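Local coordinates for malonyl CoA-acyl carrier protein transacylase (Synechocystis sp. PCC 6803 substr. Kazusa, PDB 4RR5), which catalyses the transfer of the malonyl group from malonyl-CoA to holo-acyl carrier protein, supplying malonyl-ACP for fatty acid biosynthesis, at residues 51-56 with 60-65; 114-119 with 236-241; 143-148 with 189-194; 149-152 with 156-159. One frame throughout, in Å; residues are numbered along the deposited sequence.

Contact 1: 51-56 with 60-65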
# COMPACT_ATOMS: atom_id res chain seq x y z
N ALA A 51 -19.02 2.81 0.77
CA ALA A 51 -18.86 1.36 0.82
C ALA A 51 -18.38 0.80 -0.52
O ALA A 51 -17.46 0.00 -0.57
CB ALA A 51 -20.15 0.71 1.23
N SER A 52 -19.02 1.24 -1.59
CA SER A 52 -18.63 0.86 -2.94
C SER A 52 -17.15 1.20 -3.26
O SER A 52 -16.47 0.43 -3.95
CB SER A 52 -19.57 1.53 -3.94
OG SER A 52 -19.10 1.39 -5.28
N LEU A 53 -16.67 2.34 -2.78
CA LEU A 53 -15.29 2.76 -3.03
C LEU A 53 -14.33 1.87 -2.26
O LEU A 53 -13.18 1.67 -2.66
CB LEU A 53 -15.07 4.23 -2.62
CG LEU A 53 -13.70 4.86 -2.94
CD1 LEU A 53 -13.34 4.72 -4.43
CD2 LEU A 53 -13.65 6.31 -2.52
N ALA A 54 -14.80 1.32 -1.15
CA ALA A 54 -13.96 0.53 -0.27
C ALA A 54 -13.77 -0.90 -0.79
O ALA A 54 -12.85 -1.60 -0.36
CB ALA A 54 -14.54 0.52 1.14
N LEU A 55 -14.63 -1.32 -1.72
CA LEU A 55 -14.44 -2.61 -2.37
C LEU A 55 -13.10 -2.62 -3.10
O LEU A 55 -12.86 -1.81 -4.00
CB LEU A 55 -15.59 -2.90 -3.35
CG LEU A 55 -17.00 -2.95 -2.73
CD1 LEU A 55 -18.03 -3.42 -3.74
CD2 LEU A 55 -17.01 -3.83 -1.47
N THR A 56 -12.23 -3.55 -2.70
CA THR A 56 -10.82 -3.54 -3.10
C THR A 56 -10.60 -3.52 -4.62
O THR A 56 -9.59 -3.02 -5.08
CB THR A 56 -10.06 -4.74 -2.47
OG1 THR A 56 -8.67 -4.42 -2.34
CG2 THR A 56 -10.22 -6.02 -3.30
N GLN A 60 -8.16 -0.32 -5.22
CA GLN A 60 -6.76 -0.47 -5.57
C GLN A 60 -6.44 0.30 -6.86
O GLN A 60 -5.55 1.15 -6.84
CB GLN A 60 -6.37 -1.95 -5.68
CG GLN A 60 -6.46 -2.69 -4.35
CD GLN A 60 -5.70 -4.00 -4.38
OE1 GLN A 60 -4.67 -4.13 -5.05
NE2 GLN A 60 -6.20 -4.99 -3.65
N PRO A 61 -7.16 0.05 -7.96
CA PRO A 61 -6.77 0.87 -9.12
C PRO A 61 -7.04 2.38 -8.91
O PRO A 61 -6.30 3.20 -9.46
CB PRO A 61 -7.61 0.30 -10.27
CG PRO A 61 -8.70 -0.46 -9.62
CD PRO A 61 -8.19 -0.94 -8.31
N CYS A 62 -8.06 2.72 -8.14
CA CYS A 62 -8.28 4.13 -7.82
C CYS A 62 -7.08 4.76 -7.08
O CYS A 62 -6.60 5.83 -7.46
CB CYS A 62 -9.55 4.32 -7.00
SG CYS A 62 -11.05 4.36 -7.99
N LEU A 63 -6.60 4.09 -6.03
CA LEU A 63 -5.46 4.60 -5.27
C LEU A 63 -4.20 4.66 -6.13
O LEU A 63 -3.42 5.60 -6.04
CB LEU A 63 -5.20 3.75 -4.03
CG LEU A 63 -6.14 3.96 -2.85
CD1 LEU A 63 -5.82 2.98 -1.74
CD2 LEU A 63 -6.06 5.39 -2.35
N TYR A 64 -4.00 3.64 -6.97
CA TYR A 64 -2.83 3.61 -7.82
C TYR A 64 -2.83 4.76 -8.82
O TYR A 64 -1.82 5.42 -9.03
CB TYR A 64 -2.71 2.28 -8.56
CG TYR A 64 -1.65 2.26 -9.66
CD1 TYR A 64 -1.96 2.67 -10.96
CD2 TYR A 64 -0.35 1.84 -9.39
CE1 TYR A 64 -1.01 2.65 -11.96
CE2 TYR A 64 0.61 1.82 -10.39
CZ TYR A 64 0.27 2.23 -11.68
OH TYR A 64 1.22 2.20 -12.67
N VAL A 65 -3.96 4.99 -9.48
CA VAL A 65 -4.03 6.01 -10.51
C VAL A 65 -3.80 7.40 -9.90
O VAL A 65 -3.07 8.23 -10.45
CB VAL A 65 -5.40 5.97 -11.24
CG1 VAL A 65 -5.62 7.23 -12.08
CG2 VAL A 65 -5.51 4.71 -12.10
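T56 OG1 has two hydrogen-bond partners: NE2 of Q60 donates to it at 2.9 Å, and it is also hydrogen-bonded to OE1 of Q10. The Q60 bond is nearly straight, 172° at the hydrogen, and OG1 lies almost exactly in the plane of the Q60 amide, so the donor N-H is aimed squarely at the hydroxyl. With OG1 of T56 anti to its own nitrogen (chi1 -154°) and the Q60 chain extended beyond CG, the two side chains run side by side in the same direction. The backbone makes a second link between the same two residues, Q60 N giving a hydrogen bond of 3.1 Å to T56 O. That i to i+4 bond belongs to the first turn of helix 56-76, for which L55 is the N-cap residue. CG of Q60 also lies 3.2 Å from T56 O, against the carbonyl oxygen. Apolar packing is confined to the tip of L53, whose CD1 reaches SG of C62 at 4.2 Å and thereby joins helix 50-54 to helix 56-76. The other end of the Q60 amide is held as well, since OE1 accepts from R113 NH1. A leucine in place of Q60 would probably cost T56 OG1 one of its two partners, leaving Q10, and take from R113 NH1 the oxygen it now bonds to. With both amide ends engaged, the flat group is fixed in rotation about 6 Å from the side chain of S88, probably the nucleophile, which implies a buried polar network bordering the active site.

Contact 2: 114-119 with 236-241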
# COMPACT_ATOMS: atom_id res chain seq x y z
N SER A 114 -6.16 -6.80 -7.88
CA SER A 114 -7.33 -6.46 -7.07
C SER A 114 -8.52 -7.35 -7.41
O SER A 114 -9.39 -7.55 -6.56
CB SER A 114 -7.70 -4.98 -7.26
OG SER A 114 -8.10 -4.68 -8.60
N GLU A 115 -8.56 -7.88 -8.62
CA GLU A 115 -9.61 -8.83 -8.97
C GLU A 115 -9.42 -10.16 -8.25
O GLU A 115 -10.36 -10.70 -7.66
CB GLU A 115 -9.67 -9.06 -10.47
CG GLU A 115 -10.50 -8.01 -11.17
CD GLU A 115 -10.26 -7.99 -12.65
OE1 GLU A 115 -9.79 -9.02 -13.18
OE2 GLU A 115 -10.54 -6.94 -13.27
N VAL A 116 -8.19 -10.67 -8.32
CA VAL A 116 -7.76 -11.86 -7.60
C VAL A 116 -8.16 -11.79 -6.13
O VAL A 116 -8.83 -12.69 -5.63
CB VAL A 116 -6.22 -12.03 -7.70
CG1 VAL A 116 -5.72 -13.00 -6.64
CG2 VAL A 116 -5.79 -12.46 -9.10
N MET A 117 -7.77 -10.71 -5.45
CA MET A 117 -8.00 -10.58 -4.01
C MET A 117 -9.48 -10.41 -3.69
O MET A 117 -9.96 -10.90 -2.67
CB MET A 117 -7.18 -9.42 -3.45
CG MET A 117 -5.69 -9.59 -3.67
SD MET A 117 -4.71 -8.16 -3.20
CE MET A 117 -5.36 -7.91 -1.56
N ALA A 118 -10.20 -9.72 -4.57
CA ALA A 118 -11.64 -9.55 -4.41
C ALA A 118 -12.39 -10.89 -4.52
O ALA A 118 -13.37 -11.10 -3.82
CB ALA A 118 -12.18 -8.57 -5.45
N SER A 119 -11.92 -11.78 -5.39
CA SER A 119 -12.53 -13.09 -5.57
C SER A 119 -11.97 -14.11 -4.60
O SER A 119 -12.50 -15.21 -4.46
CB SER A 119 -12.31 -13.60 -6.99
OG SER A 119 -12.77 -12.66 -7.94
N GLN A 236 6.34 -12.13 -4.05
CA GLN A 236 6.19 -12.67 -2.70
C GLN A 236 5.22 -11.87 -1.81
O GLN A 236 4.82 -12.33 -0.74
CB GLN A 236 7.57 -12.73 -2.04
CG GLN A 236 8.44 -13.84 -2.62
CD GLN A 236 9.90 -13.70 -2.23
OE1 GLN A 236 10.27 -12.82 -1.46
NE2 GLN A 236 10.73 -14.58 -2.77
N GLN A 237 4.81 -10.69 -2.27
CA GLN A 237 4.12 -9.75 -1.40
C GLN A 237 2.73 -10.21 -1.00
O GLN A 237 2.28 -9.94 0.11
CB GLN A 237 4.03 -8.39 -2.07
CG GLN A 237 3.37 -7.32 -1.21
CD GLN A 237 2.77 -6.24 -2.05
OE1 GLN A 237 2.05 -6.53 -3.02
NE2 GLN A 237 3.06 -4.99 -1.72
N MET A 238 2.03 -10.89 -1.90
CA MET A 238 0.63 -11.12 -1.66
C MET A 238 0.38 -12.13 -0.55
O MET A 238 -0.65 -12.05 0.15
CB MET A 238 -0.07 -11.56 -2.95
CG MET A 238 -1.58 -11.59 -2.78
SD MET A 238 -2.46 -12.19 -4.22
CE MET A 238 -2.08 -10.87 -5.38
N THR A 239 1.29 -13.08 -0.37
CA THR A 239 1.17 -14.08 0.69
C THR A 239 1.98 -13.73 1.93
O THR A 239 1.91 -14.41 2.96
CB THR A 239 1.61 -15.46 0.21
OG1 THR A 239 2.92 -15.35 -0.38
CG2 THR A 239 0.63 -16.01 -0.81
N GLY A 240 2.74 -12.65 1.83
CA GLY A 240 3.69 -12.29 2.84
C GLY A 240 3.29 -11.06 3.59
O GLY A 240 2.37 -10.34 3.18
N SER A 241 4.00 -10.81 4.68
CA SER A 241 3.66 -9.74 5.61
C SER A 241 4.22 -8.40 5.15
O SER A 241 5.27 -8.32 4.53
CB SER A 241 4.18 -10.07 7.01
OG SER A 241 3.68 -9.13 7.95
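The contact of M117 and V116 with M238 is wholly apolar and is carried by the thioether of M238. Its SD lies 4.1 Å from V116 CG1 and 4.2 Å from M117 CG, so one sulfur packs against two successive residues of helix 103-119; CE of M238 adds a second approach to M117 CG, at 4.2 Å. The M238 chain leaves its backbone with CG anti to the nitrogen (chi1 -171°), stays extended through chi2 and bends only at the last torsion. M117 and M238 run alongside one another in opposite senses, whereas V116 meets M238 at a slant. Together they join helix 103-119 of the acyltransferase fold to the loop between helix 227-235 and strand 242-243, and F199 of helix 193-204 also touches M238. M117 borders the probable active site: its side chain is about 6 Å from those of S88 and H188, and about 3 Å from a bound acetate.

Polar bonds stay within each segment or lead outward. Within 114-119, E115 O accepts both S119 N, at 3.0 Å, and S119 OG, at 3.1 Å. On the loop, G240 O is hydrogen-bonded to H188 ND1, while Q237 OE1 accepts from R113 NH2.

Contact 3: 143-148 with 189-194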
# COMPACT_ATOMS: atom_id res chain seq x y z
N ASN A 143 -0.16 -21.10 15.57
CA ASN A 143 -1.49 -20.80 15.06
C ASN A 143 -1.55 -20.95 13.54
O ASN A 143 -1.04 -20.13 12.79
CB ASN A 143 -1.95 -19.41 15.48
CG ASN A 143 -3.42 -19.39 15.88
OD1 ASN A 143 -4.29 -19.80 15.10
ND2 ASN A 143 -3.71 -18.94 17.09
N THR A 144 -2.19 -22.04 13.12
CA THR A 144 -2.29 -22.41 11.72
C THR A 144 -3.33 -21.58 11.00
O THR A 144 -3.34 -21.53 9.77
CB THR A 144 -2.65 -23.92 11.57
OG1 THR A 144 -3.85 -24.20 12.30
CG2 THR A 144 -1.52 -24.81 12.10
N GLU A 145 -4.20 -20.92 11.74
CA GLU A 145 -5.32 -20.23 11.10
C GLU A 145 -5.17 -18.71 11.13
O GLU A 145 -5.93 -18.01 10.46
CB GLU A 145 -6.67 -20.63 11.73
CG GLU A 145 -6.92 -22.13 12.02
CD GLU A 145 -6.48 -23.10 10.92
OE1 GLU A 145 -6.86 -22.90 9.73
OE2 GLU A 145 -5.78 -24.08 11.25
N VAL A 146 -4.20 -18.20 11.91
CA VAL A 146 -3.97 -16.75 12.00
C VAL A 146 -2.48 -16.36 11.93
O VAL A 146 -1.64 -16.93 12.63
CB VAL A 146 -4.57 -16.16 13.30
CG1 VAL A 146 -4.29 -14.67 13.40
CG2 VAL A 146 -6.05 -16.39 13.35
N VAL A 147 -2.17 -15.39 11.08
CA VAL A 147 -0.80 -14.93 10.89
C VAL A 147 -0.72 -13.39 10.97
O VAL A 147 -1.74 -12.70 10.94
CB VAL A 147 -0.24 -15.41 9.53
CG1 VAL A 147 -0.71 -14.51 8.40
CG2 VAL A 147 1.29 -15.48 9.57
N LEU A 148 0.50 -12.87 11.11
CA LEU A 148 0.70 -11.43 11.12
C LEU A 148 0.87 -10.95 9.67
O LEU A 148 1.73 -11.43 8.94
CB LEU A 148 1.90 -11.06 11.98
CG LEU A 148 1.94 -9.59 12.42
CD1 LEU A 148 2.33 -9.46 13.86
CD2 LEU A 148 2.91 -8.83 11.55
N SER A 189 -1.23 -13.56 3.55
CA SER A 189 -1.15 -14.82 4.29
C SER A 189 -1.12 -15.94 3.28
O SER A 189 -1.38 -15.71 2.10
CB SER A 189 -2.33 -14.99 5.24
OG SER A 189 -3.45 -15.53 4.57
N SER A 190 -0.82 -17.14 3.74
CA SER A 190 -0.74 -18.28 2.84
C SER A 190 -2.10 -18.65 2.26
O SER A 190 -2.17 -19.39 1.29
CB SER A 190 -0.13 -19.49 3.54
OG SER A 190 -0.97 -19.93 4.60
N PHE A 191 -3.19 -18.12 2.80
CA PHE A 191 -4.49 -18.33 2.17
C PHE A 191 -4.55 -17.74 0.77
O PHE A 191 -5.35 -18.17 -0.06
CB PHE A 191 -5.62 -17.75 3.03
CG PHE A 191 -5.94 -18.59 4.24
CD1 PHE A 191 -6.55 -19.82 4.10
CD2 PHE A 191 -5.60 -18.16 5.51
CE1 PHE A 191 -6.83 -20.60 5.20
CE2 PHE A 191 -5.88 -18.94 6.62
CZ PHE A 191 -6.49 -20.16 6.46
N MET A 192 -3.69 -16.77 0.48
CA MET A 192 -3.67 -16.16 -0.85
C MET A 192 -2.89 -16.99 -1.86
O MET A 192 -2.78 -16.59 -3.02
CB MET A 192 -3.09 -14.74 -0.80
CG MET A 192 -3.92 -13.69 -0.07
SD MET A 192 -5.60 -13.57 -0.69
CE MET A 192 -6.45 -14.49 0.58
N ALA A 193 -2.36 -18.13 -1.42
CA ALA A 193 -1.47 -18.95 -2.24
C ALA A 193 -2.00 -19.20 -3.65
O ALA A 193 -1.41 -18.72 -4.62
CB ALA A 193 -1.19 -20.29 -1.54
N GLN A 194 -3.10 -19.94 -3.79
CA GLN A 194 -3.59 -20.28 -5.12
C GLN A 194 -3.97 -19.04 -5.92
O GLN A 194 -3.59 -18.93 -7.09
CB GLN A 194 -4.78 -21.24 -5.05
CG GLN A 194 -4.71 -22.22 -3.91
CD GLN A 194 -5.70 -23.35 -4.07
OE1 GLN A 194 -6.44 -23.39 -5.06
NE2 GLN A 194 -5.74 -24.27 -3.10
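An ST turn at S189, immediately after the probable catalytic H188, forms one side of this contact; the other is the start of strand 146-153 in the mixed sheet of the acyltransferase fold. S189 meets V147 through carbon: CB of S189 is 3.6 Å from V147 CG1. That methyl stands between the backbone nitrogen and the carbonyl carbon of V147 (chi1 81°), and the CB atoms of V147 and S189 both point toward the opposite segment. The serine hydroxyl is used differently. Its OG accepts F191 N at 3.1 Å, with an angle of 144° at the hydrogen, which closes the turn, and it is also hydrogen-bonded to A186 O. S189 thus packs through its carbon while its oxygen ties the turn to the chain before H188.

The turn runs on into a short 3-10 segment, 190-192, where M192 N bonds to S189 O at 3.0 Å, and then into helix 193-204. The F191 ring, which also touches T162 and A186, turns an edge to E145. On that partly open side the approach is looser, and the carbonyl oxygen E145 O sits near the ring plane, 4.0 Å from F191 CE2.

Contact 4: 149-152 with 156-159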
# COMPACT_ATOMS: atom_id res chain seq x y z
N ALA A 149 0.04 -9.99 9.28
CA ALA A 149 -0.10 -9.57 7.89
C ALA A 149 0.50 -8.18 7.65
O ALA A 149 1.10 -7.92 6.61
CB ALA A 149 -1.58 -9.59 7.47
N ASN A 150 0.30 -7.30 8.62
CA ASN A 150 1.00 -6.02 8.63
C ASN A 150 1.76 -5.89 9.92
O ASN A 150 1.21 -6.18 10.99
CB ASN A 150 0.04 -4.83 8.53
CG ASN A 150 -0.73 -4.78 7.24
OD1 ASN A 150 -0.58 -5.64 6.36
ND2 ASN A 150 -1.61 -3.79 7.12
N ASP A 151 3.00 -5.43 9.83
CA ASP A 151 3.68 -4.91 11.00
C ASP A 151 3.88 -3.43 10.77
O ASP A 151 4.81 -3.01 10.07
CB ASP A 151 5.01 -5.63 11.23
CG ASP A 151 5.84 -4.99 12.33
OD1 ASP A 151 5.26 -4.46 13.29
OD2 ASP A 151 7.07 -5.02 12.23
N ASN A 152 3.01 -2.62 11.35
CA ASN A 152 2.90 -1.22 10.98
C ASN A 152 3.63 -0.22 11.89
O ASN A 152 4.38 0.63 11.41
CB ASN A 152 1.42 -0.85 10.89
CG ASN A 152 0.74 -1.47 9.69
OD1 ASN A 152 1.37 -1.66 8.64
ND2 ASN A 152 -0.55 -1.81 9.84
N GLN A 156 0.96 -0.97 16.65
CA GLN A 156 -0.06 -1.48 15.74
C GLN A 156 0.39 -2.57 14.77
O GLN A 156 1.41 -2.44 14.07
CB GLN A 156 -0.65 -0.34 14.92
CG GLN A 156 -1.72 -0.84 14.00
CD GLN A 156 -2.19 0.20 13.04
OE1 GLN A 156 -2.18 1.40 13.35
NE2 GLN A 156 -2.60 -0.24 11.85
N VAL A 157 -0.42 -3.63 14.71
CA VAL A 157 -0.28 -4.66 13.71
C VAL A 157 -1.62 -4.98 13.09
O VAL A 157 -2.65 -4.53 13.56
CB VAL A 157 0.30 -5.97 14.27
CG1 VAL A 157 1.70 -5.73 14.86
CG2 VAL A 157 -0.68 -6.58 15.29
N VAL A 158 -1.58 -5.79 12.04
CA VAL A 158 -2.77 -6.37 11.47
C VAL A 158 -2.59 -7.87 11.37
O VAL A 158 -1.59 -8.33 10.84
CB VAL A 158 -3.07 -5.78 10.10
CG1 VAL A 158 -4.06 -6.65 9.35
CG2 VAL A 158 -3.58 -4.34 10.25
N ILE A 159 -3.52 -8.63 11.91
CA ILE A 159 -3.47 -10.08 11.77
C ILE A 159 -4.43 -10.53 10.68
O ILE A 159 -5.35 -9.80 10.32
CB ILE A 159 -3.79 -10.81 13.09
CG1 ILE A 159 -5.14 -10.37 13.65
CG2 ILE A 159 -2.70 -10.55 14.12
CD1 ILE A 159 -5.49 -11.10 14.91
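From its CB outward, N150 lies along V158, the two side chains pointing the same way on one face of the hairpin. CB of N150 touches V158 CB at 3.6 Å. One atom further, CG is 3.8 Å from the same V158 CB, and the end of the amide rests near V158 CG2. The torsion that brings it there sets CG anti to the carbonyl carbon (chi1 -63°). Beyond V158 this side chain also touches H87. An alanine in place of N150 would probably keep the CB contact but open a gap beside V158 CG2 where the amide now packs.

A149 and N150 both face V158, which makes a classic beta bulge. V158 O accepts two donors, A149 N at 2.8 Å and N150 N at 3.1 Å, the first nearly along the C=O axis and the second well off it, at a C=O...N angle of 133°. V158 N returns a bond of 3.0 Å to N150 O, making N150 and V158 a hydrogen-bonded antiparallel pair. The A149 side chain touches H188, probably catalytic, so the bulge borders the probable active site. D151 and V157 form the next, non-hydrogen-bonded pair on the other face, and N152 N bonds to Q156 O at 3.2 Å. D151 turns its carboxylate to a salt bridge with R245, and N152 OD1 accepts from H87 NE2.

The axes of segments 149-152 and 156-159 run antiparallel, at 178°. Strand 156-161 lies between 146-153 and 124-129 in the mixed sheet, strand 242-243 flanks 146-153 on its far side, and helix 163-171 packs on I159.

Contacts 1, 2 and 4 are buried, whereas contact 3 is only partly so and has F191 and V147 exposed. Contacts 3 and 4 share strand 146-153; contact 4 pairs it with strand 156-161 and is dominated by backbone hydrogen bonds, while contact 3 relies on carbon packing of a strand residue against the turn at 189-194. Contacts 1 and 2 meet where helices 56-76 and 103-119 pack, with Q60 NE2 3.5 Å from M117 SD, yet one is a polar side-chain pairing and the other apolar packing round one thioether. The 236-241 loop connects contact 2 to the strand of contacts 3 and 4 through S241. Contacts 1 and 4 stay about 11 Å apart at their nearest atoms, although each comes close to S88.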